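PDB 6DDN: probable sulfate-binding lipoprotein SubI from Mycobacterium tuberculosis, which probably binds sulfate as the periplasmic-type solute-binding component of a sulfate import system and carries it for transport. Local coordinates for residues E166-S171 with R219-V224; S235-A240 with L312-A317; I241-E244 with P249-H252. All blocks are in the same frame, centred on the assembly; numbering follows the deposited sequence.

How the contacts relate
All three contacts reach the same sheet, and helix 237-245 ties two of them together: contact 2 uses its start and contact 3 its later turns, their centres about 11 Å apart. Contact 1 lies about 17 Å from contact 2 and about 14 Å from contact 3, centre to centre. Glu-239 of contact 2 reaches contact 1, with OE2 2.6 Å from Arg-219 NH2 in a salt bridge, while Ala-240 CB packs 3.7 Å from His-252 CB of contact 3. The bound sulfate accepts a hydrogen bond from Tyr-236 of contact 2 and has its nearest atom about 5 Å from the side chain of Pro-170 in contact 1.

Contact 1. Residues E166-S171 with R219-V224; sequences EVITPS and REATDV
Ile-168 and Pro-170 rest on Ala-221, the small residue where segment 166-171 comes closest to helix 218-227; the CA atoms of Pro-170 and Ala-221 are 5.9 Å apart. The interface is apolar and modest, burying 151 Å² in all. Its close-packed part is made by the methyl of Ala-221, which meets two partners: Pro-170 CD lies 4.0 Å from Ala-221 CB, and Ile-168 CG2 is 4.1 Å from the same CB. The branch methyl of Ile-168 does all the touching for that residue. With chi1 at -54°, CG2 stands anti to the backbone N and is directed at the helix, where it also comes within 3.6 Å of Ala-221 O. One turn further along, Val-224 CG1 adds a third contact, 4.0 Å from Ile-168 CG2, the two branched side chains running aslant to each other. Ala-221 and Val-224, three residues apart, thus present one helical face to the strand.

The margin is more open to solvent. Val-224 is partly exposed and buries less than Ala-221, and on the flank of the helix Glu-220 and Asp-223 are exposed, whereas Ile-168, Pro-170 and Ala-221 are buried.

This is strand-to-helix packing within the α/β solute-binding fold, close to the bound sulfate, whose nearest atom is about 5 Å from the Pro-170 side chain. Strand 167-168 runs parallel to strand 232-236, with Ile-168 forming backbone hydrogen bonds to Val-232 and Ile-234. Leu-233 touches both Ile-168 and Ala-221, so that the helix is packed against two neighbouring strands of the sheet. Pro-170 also touches Ser-177, Ala-178 and Asn-181 of helix 177-190, and so lies between that helix and helix 218-227.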
loop_
_atom_site.group_PDB
_atom_site.type_symbol
_atom_site.label_atom_id
_atom_site.label_comp_id
_atom_site.label_asym_id
_atom_site.label_seq_id
_atom_site.Cartn_x
_atom_site.Cartn_y
_atom_site.Cartn_z
ATOM N N GLU A 166 -13.605 8.397 16.165
ATOM C CA GLU A 166 -12.228 8.779 15.889
ATOM C C GLU A 166 -11.658 7.866 14.817
ATOM O O GLU A 166 -11.719 6.639 14.940
ATOM C CB GLU A 166 -11.346 8.714 17.137
ATOM C CG GLU A 166 -9.891 9.037 16.814
ATOM C CD GLU A 166 -8.940 8.767 17.959
ATOM O OE1 GLU A 166 -9.377 8.207 18.988
ATOM O OE2 GLU A 166 -7.749 9.119 17.825
ATOM N N VAL A 167 -11.100 8.472 13.776
ATOM C CA VAL A 167 -10.490 7.748 12.672
ATOM C C VAL A 167 -8.987 7.705 12.898
ATOM O O VAL A 167 -8.368 8.731 13.210
ATOM C CB VAL A 167 -10.826 8.406 11.324
ATOM C CG1 VAL A 167 -9.971 7.814 10.218
ATOM C CG2 VAL A 167 -12.307 8.249 11.016
ATOM N N ILE A 168 -8.400 6.521 12.753
ATOM C CA ILE A 168 -6.957 6.345 12.808
ATOM C C ILE A 168 -6.445 6.249 11.379
ATOM O O ILE A 168 -6.849 5.354 10.625
ATOM C CB ILE A 168 -6.569 5.101 13.621
ATOM C CG1 ILE A 168 -7.198 5.159 15.012
ATOM C CG2 ILE A 168 -5.059 4.986 13.727
ATOM C CD1 ILE A 168 -6.851 6.412 15.786
ATOM N N THR A 169 -5.563 7.177 11.001
ATOM C CA THR A 169 -4.947 7.191 9.683
ATOM C C THR A 169 -3.608 7.908 9.798
ATOM O O THR A 169 -3.505 8.896 10.540
ATOM C CB THR A 169 -5.834 7.876 8.634
ATOM O OG1 THR A 169 -5.155 7.918 7.373
ATOM C CG2 THR A 169 -6.197 9.289 9.066
ATOM N N PRO A 170 -2.571 7.434 9.103
ATOM C CA PRO A 170 -1.238 8.033 9.272
ATOM C C PRO A 170 -1.092 9.402 8.622
ATOM O O PRO A 170 -2.059 9.971 8.103
ATOM C CB PRO A 170 -0.309 7.004 8.616
ATOM C CG PRO A 170 -1.168 6.298 7.637
ATOM C CD PRO A 170 -2.532 6.233 8.256
ATOM N N SER A 171 0.129 9.936 8.653
ATOM C CA SER A 171 0.475 11.264 8.157
ATOM C C SER A 171 0.913 11.186 6.699
ATOM O O SER A 171 1.738 10.331 6.353
ATOM C CB SER A 171 1.592 11.873 8.993
ATOM O OG SER A 171 1.808 13.229 8.645
ATOM N N ARG A 219 1.691 0.825 9.420
ATOM C CA ARG A 219 1.984 -0.143 10.471
ATOM C C ARG A 219 1.877 0.499 11.847
ATOM O O ARG A 219 1.273 -0.068 12.766
ATOM C CB ARG A 219 3.373 -0.746 10.259
ATOM C CG ARG A 219 3.849 -1.640 11.396
ATOM C CD ARG A 219 2.872 -2.777 11.682
ATOM N NE ARG A 219 2.291 -3.328 10.459
ATOM C CZ ARG A 219 2.865 -4.267 9.715
ATOM N NH1 ARG A 219 4.042 -4.765 10.068
ATOM N NH2 ARG A 219 2.265 -4.703 8.615
ATOM N N GLU A 220 2.463 1.689 12.009
ATOM C CA GLU A 220 2.313 2.417 13.264
ATOM C C GLU A 220 0.854 2.755 13.538
ATOM O O GLU A 220 0.429 2.778 14.700
ATOM C CB GLU A 220 3.160 3.690 13.241
ATOM C CG GLU A 220 4.660 3.443 13.223
ATOM C CD GLU A 220 5.460 4.732 13.185
ATOM O OE1 GLU A 220 4.838 5.815 13.192
ATOM O OE2 GLU A 220 6.707 4.664 13.147
ATOM N N ALA A 221 0.072 3.014 12.489
ATOM C CA ALA A 221 -1.355 3.251 12.674
ATOM C C ALA A 221 -2.068 1.986 13.133
ATOM O O ALA A 221 -2.985 2.049 13.962
ATOM C CB ALA A 221 -1.971 3.778 11.379
ATOM N N THR A 222 -1.664 0.827 12.600
ATOM C CA THR A 222 -2.249 -0.436 13.037
ATOM C C THR A 222 -1.920 -0.716 14.497
ATOM O O THR A 222 -2.765 -1.217 15.248
ATOM C CB THR A 222 -1.749 -1.585 12.158
ATOM O OG1 THR A 222 -1.835 -1.212 10.778
ATOM C CG2 THR A 222 -2.580 -2.839 12.397
ATOM N N ASP A 223 -0.690 -0.402 14.913
ATOM C CA ASP A 223 -0.264 -0.683 16.280
ATOM C C ASP A 223 -1.095 0.098 17.291
ATOM O O ASP A 223 -1.681 -0.482 18.212
ATOM C CB ASP A 223 1.221 -0.352 16.437
ATOM C CG ASP A 223 2.113 -1.259 15.608
ATOM O OD1 ASP A 223 1.633 -2.325 15.165
ATOM O OD2 ASP A 223 3.296 -0.906 15.401
ATOM N N VAL A 224 -1.162 1.422 17.130
ATOM C CA VAL A 224 -1.890 2.244 18.090
ATOM C C VAL A 224 -3.381 1.935 18.050
ATOM O O VAL A 224 -4.084 2.118 19.051
ATOM C CB VAL A 224 -1.608 3.738 17.842
ATOM C CG1 VAL A 224 -2.453 4.273 16.695
ATOM C CG2 VAL A 224 -1.851 4.540 19.115
#

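Contact 2. Residues S235-A240 with L312-A317; sequences SYENEA and LFPVPA. With SO4 (sulfate ion), chain C.
Glu-237 and Phe-313 mark the nearest backbone approach of the two segments, with CA atoms still 8.9 Å apart, so side chains span the gap between the start of helix 237-245 and the irregular segment 312-317. Glu-237 does this alone from its side. Its CG is anti to the backbone N (chi1 -172°) and the chain stays extended beyond it, carrying the carboxylate out to the loop. There the two oxygens meet different residues. Glu-237 OE1 comes 3.6 Å from Phe-313 CD1, approaching the ring obliquely with the carboxylate plane turned 52° from it. Glu-237 OE2 lies 3.8 Å from Pro-314 CD, the ring carbon next to the proline nitrogen. These are polar-to-carbon contacts over a small interface of 96 Å². The buried carboxylate takes its charge partner from outside the two segments: Arg-299 NE forms a salt bridge with Glu-237 OE1.

On the other side of the helix start, Tyr-236 occupies the N-cap position and reaches the bound sulfate. Its OH donates a 2.8 Å hydrogen bond to sulfate O2, which lies at the ring edge near the ring plane. The same hydroxyl is hydrogen-bonded to Ser-110 OG. Ser-175 OG and the backbone amides of Ala-60, Ser-177 and Gly-218 also hydrogen-bond to the anion.

The chemistry is divided accordingly. The sulfate partners identified here are hydroxyls and backbone amides, neutral donors, consistent with the way periplasmic sulfate-binding proteins are known to hold their ligand, although this ion may derive from the crystallisation liquor. Glu-237, by contrast, is probably kept ionised by Arg-299, whose NH2 also hydrogen-bonds to Pro-314 O and so joins the helix start to the loop.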
loop_
_atom_site.group_PDB
_atom_site.type_symbol
_atom_site.label_atom_id
_atom_site.label_comp_id
_atom_site.label_asym_id
_atom_site.label_seq_id
_atom_site.Cartn_x
_atom_site.Cartn_y
_atom_site.Cartn_z
ATOM N N SER A 235 -6.964 1.550 6.345
ATOM C CA SER A 235 -5.759 0.757 6.147
ATOM C C SER A 235 -5.879 -0.030 4.851
ATOM O O SER A 235 -6.926 -0.041 4.201
ATOM C CB SER A 235 -5.526 -0.183 7.334
ATOM O OG SER A 235 -4.311 -0.895 7.192
ATOM N N TYR A 236 -4.779 -0.683 4.481
ATOM C CA TYR A 236 -4.807 -1.614 3.364
ATOM C C TYR A 236 -5.652 -2.832 3.720
ATOM O O TYR A 236 -5.742 -3.236 4.881
ATOM C CB TYR A 236 -3.399 -2.090 2.993
ATOM C CG TYR A 236 -2.334 -1.025 2.842
ATOM C CD1 TYR A 236 -1.719 -0.464 3.952
ATOM C CD2 TYR A 236 -1.909 -0.619 1.584
ATOM C CE1 TYR A 236 -0.733 0.494 3.814
ATOM C CE2 TYR A 236 -0.923 0.339 1.436
ATOM C CZ TYR A 236 -0.339 0.891 2.556
ATOM O OH TYR A 236 0.643 1.843 2.413
ATOM N N GLU A 237 -6.265 -3.426 2.697
ATOM C CA GLU A 237 -6.945 -4.700 2.896
ATOM C C GLU A 237 -5.959 -5.795 3.282
ATOM O O GLU A 237 -6.301 -6.694 4.058
ATOM C CB GLU A 237 -7.709 -5.082 1.628
ATOM C CG GLU A 237 -8.616 -6.287 1.766
ATOM C CD GLU A 237 -9.003 -6.865 0.418
ATOM O OE1 GLU A 237 -8.150 -6.867 -0.496
ATOM O OE2 GLU A 237 -10.159 -7.312 0.271
ATOM N N ASN A 238 -4.732 -5.735 2.760
ATOM C CA ASN A 238 -3.729 -6.721 3.148
ATOM C C ASN A 238 -3.335 -6.555 4.609
ATOM O O ASN A 238 -3.083 -7.546 5.305
ATOM C CB ASN A 238 -2.502 -6.615 2.242
ATOM C CG ASN A 238 -1.971 -5.198 2.133
ATOM O OD1 ASN A 238 -2.216 -4.507 1.146
ATOM N ND2 ASN A 238 -1.219 -4.766 3.140
ATOM N N GLU A 239 -3.286 -5.313 5.093
ATOM C CA GLU A 239 -2.913 -5.084 6.484
ATOM C C GLU A 239 -4.017 -5.534 7.430
ATOM O O GLU A 239 -3.736 -6.042 8.522
ATOM C CB GLU A 239 -2.576 -3.608 6.703
ATOM C CG GLU A 239 -2.232 -3.250 8.146
ATOM C CD GLU A 239 -0.794 -3.569 8.520
ATOM O OE1 GLU A 239 -0.239 -2.862 9.389
ATOM O OE2 GLU A 239 -0.216 -4.524 7.956
ATOM N N ALA A 240 -5.279 -5.362 7.031
ATOM C CA ALA A 240 -6.378 -5.878 7.839
ATOM C C ALA A 240 -6.345 -7.400 7.892
ATOM O O ALA A 240 -6.546 -7.998 8.957
ATOM C CB ALA A 240 -7.716 -5.388 7.285
ATOM N N LEU A 312 -11.886 -14.159 -2.854
ATOM C CA LEU A 312 -11.414 -13.630 -1.581
ATOM C C LEU A 312 -11.075 -12.151 -1.636
ATOM O O LEU A 312 -10.959 -11.520 -0.581
ATOM C CB LEU A 312 -10.169 -14.387 -1.092
ATOM C CG LEU A 312 -10.324 -15.853 -0.693
ATOM C CD1 LEU A 312 -11.657 -16.128 -0.010
ATOM C CD2 LEU A 312 -10.182 -16.684 -1.919
ATOM N N PHE A 313 -10.899 -11.598 -2.825
ATOM C CA PHE A 313 -10.673 -10.175 -2.996
ATOM C C PHE A 313 -11.899 -9.584 -3.679
ATOM O O PHE A 313 -11.908 -9.403 -4.903
ATOM C CB PHE A 313 -9.398 -9.932 -3.802
ATOM C CG PHE A 313 -8.171 -10.519 -3.171
ATOM C CD1 PHE A 313 -7.802 -10.161 -1.883
ATOM C CD2 PHE A 313 -7.390 -11.431 -3.857
ATOM C CE1 PHE A 313 -6.674 -10.699 -1.296
ATOM C CE2 PHE A 313 -6.260 -11.974 -3.275
ATOM C CZ PHE A 313 -5.902 -11.608 -1.993
ATOM N N PRO A 314 -12.949 -9.279 -2.919
ATOM C CA PRO A 314 -14.229 -8.920 -3.538
ATOM C C PRO A 314 -14.182 -7.547 -4.186
ATOM O O PRO A 314 -13.584 -6.607 -3.658
ATOM C CB PRO A 314 -15.205 -8.945 -2.358
ATOM C CG PRO A 314 -14.360 -8.589 -1.184
ATOM C CD PRO A 314 -13.001 -9.193 -1.448
ATOM N N VAL A 315 -14.822 -7.440 -5.343
ATOM C CA VAL A 315 -14.932 -6.135 -6.003
ATOM C C VAL A 315 -15.910 -5.268 -5.220
ATOM O O VAL A 315 -16.953 -5.773 -4.764
ATOM C CB VAL A 315 -15.378 -6.308 -7.461
ATOM C CG1 VAL A 315 -16.727 -7.003 -7.543
ATOM C CG2 VAL A 315 -15.423 -4.964 -8.181
ATOM N N PRO A 316 -15.612 -3.997 -4.993
ATOM C CA PRO A 316 -16.569 -3.111 -4.329
ATOM C C PRO A 316 -17.610 -2.625 -5.332
ATOM O O PRO A 316 -17.617 -3.014 -6.499
ATOM C CB PRO A 316 -15.688 -1.968 -3.825
ATOM C CG PRO A 316 -14.591 -1.898 -4.838
ATOM C CD PRO A 316 -14.325 -3.324 -5.251
ATOM N N ALA A 317 -18.507 -1.763 -4.850
ATOM C CA ALA A 317 -19.463 -1.135 -5.753
ATOM C C ALA A 317 -18.762 -0.213 -6.740
ATOM O O ALA A 317 -19.209 -0.077 -7.885
ATOM C CB ALA A 317 -20.515 -0.364 -4.958
HETATM S S SO4 C . 3.117 3.141 4.580
HETATM O O1 SO4 C . 4.540 2.820 4.516
HETATM O O2 SO4 C . 2.345 1.900 4.615
HETATM O O3 SO4 C . 2.835 3.917 5.783
HETATM O O4 SO4 C . 2.744 3.920 3.405
#

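Contact 3. Residues I241-E244 with P249-H252; sequences IATE and PVQH
A histidine-carboxylate hydrogen bond joins helix 237-245 to the strand that follows it, 250-253, across a short connection. Glu-244, in the last turn of the helix, accepts the bond from His-252. The distance from His-252 ND1 to Glu-244 OE2 is 2.7 Å and the N-H...O angle 176°, essentially straight. OE2 uses its syn lone pair, and it lies in the plane of the imidazole; the carboxylate and ring planes are only 7° apart, so the acid meets the ring edge almost coplanar with it. The geometry is that of an ND1 donor, and the neighbouring carboxylate would probably favour a positively charged imidazole.

The glutamate reaches this position through a bend at chi2 (143°), which brings its end nearer the strand than its CB direction suggests. On the way, Glu-244 CG passes 3.1 Å from Val-250 O, and OE2 sits 3.1 Å from Gln-251 CA, a close fit against the strand backbone. At another corner of the imidazole, Ile-241 CG1 approaches His-252 CE1 obliquely at 4.2 Å. The apolar end of the interface is a methyl contact, Thr-243 CG2 to Val-250 CG2 at 3.9 Å, while the threonine hydroxyl is bonded to Glu-239 O in its own helix.

Strand 250-253 pairs antiparallel with strand 138-147, where Gln-251 forms backbone hydrogen bonds to Val-146. Val-250 also packs on Val-145 of that strand and on Phe-225 of helix 218-227, and Thr-243 touches Thr-222 and Val-226, so that helices 237-245 and 218-227 touch each other and Val-250 of the sheet touches both.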
loop_
_atom_site.group_PDB
_atom_site.type_symbol
_atom_site.label_atom_id
_atom_site.label_comp_id
_atom_site.label_asym_id
_atom_site.label_seq_id
_atom_site.Cartn_x
_atom_site.Cartn_y
_atom_site.Cartn_z
ATOM N N ILE A 241 -6.084 -8.040 6.750
ATOM C CA ILE A 241 -5.999 -9.497 6.706
ATOM C C ILE A 241 -4.853 -9.990 7.579
ATOM O O ILE A 241 -4.996 -10.969 8.322
ATOM C CB ILE A 241 -5.852 -9.975 5.249
ATOM C CG1 ILE A 241 -7.151 -9.737 4.477
ATOM C CG2 ILE A 241 -5.466 -11.444 5.201
ATOM C CD1 ILE A 241 -7.005 -9.890 2.983
ATOM N N ALA A 242 -3.703 -9.319 7.509
ATOM C CA ALA A 242 -2.552 -9.751 8.294
ATOM C C ALA A 242 -2.783 -9.529 9.782
ATOM O O ALA A 242 -2.378 -10.356 10.608
ATOM C CB ALA A 242 -1.296 -9.017 7.828
ATOM N N THR A 243 -3.434 -8.422 10.145
ATOM C CA THR A 243 -3.706 -8.150 11.553
ATOM C C THR A 243 -4.715 -9.144 12.116
ATOM O O THR A 243 -4.520 -9.687 13.210
ATOM C CB THR A 243 -4.208 -6.716 11.724
ATOM O OG1 THR A 243 -3.278 -5.807 11.122
ATOM C CG2 THR A 243 -4.354 -6.379 13.199
ATOM N N GLU A 244 -5.805 -9.386 11.381
ATOM C CA GLU A 244 -6.782 -10.394 11.784
ATOM C C GLU A 244 -6.113 -11.739 12.030
ATOM O O GLU A 244 -6.375 -12.408 13.037
ATOM C CB GLU A 244 -7.850 -10.542 10.702
ATOM C CG GLU A 244 -9.031 -9.617 10.832
ATOM C CD GLU A 244 -9.531 -9.150 9.481
ATOM O OE1 GLU A 244 -9.395 -9.915 8.503
ATOM O OE2 GLU A 244 -10.053 -8.020 9.393
ATOM N N PRO A 249 -8.197 -8.917 17.828
ATOM C CA PRO A 249 -9.673 -8.873 17.753
ATOM C C PRO A 249 -10.183 -7.701 16.924
ATOM O O PRO A 249 -10.733 -6.712 17.421
ATOM C CB PRO A 249 -10.070 -8.775 19.229
ATOM C CG PRO A 249 -8.959 -8.003 19.843
ATOM C CD PRO A 249 -7.698 -8.424 19.123
ATOM N N VAL A 250 -9.996 -7.810 15.608
ATOM C CA VAL A 250 -10.468 -6.812 14.658
ATOM C C VAL A 250 -11.059 -7.530 13.452
ATOM O O VAL A 250 -10.810 -8.714 13.219
ATOM C CB VAL A 250 -9.342 -5.855 14.205
ATOM C CG1 VAL A 250 -8.864 -4.992 15.367
ATOM C CG2 VAL A 250 -8.190 -6.644 13.613
ATOM N N GLN A 251 -11.870 -6.796 12.693
ATOM C CA GLN A 251 -12.309 -7.222 11.372
ATOM C C GLN A 251 -12.291 -6.001 10.461
ATOM O O GLN A 251 -11.875 -4.911 10.865
ATOM C CB GLN A 251 -13.688 -7.892 11.417
ATOM C CG GLN A 251 -14.621 -7.364 12.488
ATOM C CD GLN A 251 -15.787 -8.298 12.749
ATOM O OE1 GLN A 251 -15.625 -9.354 13.362
ATOM N NE2 GLN A 251 -16.969 -7.916 12.280
ATOM N N HIS A 252 -12.729 -6.177 9.216
ATOM C CA HIS A 252 -12.710 -5.066 8.278
ATOM C C HIS A 252 -13.922 -5.105 7.360
ATOM O O HIS A 252 -14.374 -6.176 6.948
ATOM C CB HIS A 252 -11.418 -5.050 7.444
ATOM C CG HIS A 252 -11.296 -6.186 6.479
ATOM N ND1 HIS A 252 -10.843 -7.434 6.851
ATOM C CD2 HIS A 252 -11.556 -6.262 5.152
ATOM C CE1 HIS A 252 -10.835 -8.230 5.797
ATOM N NE2 HIS A 252 -11.264 -7.543 4.753
#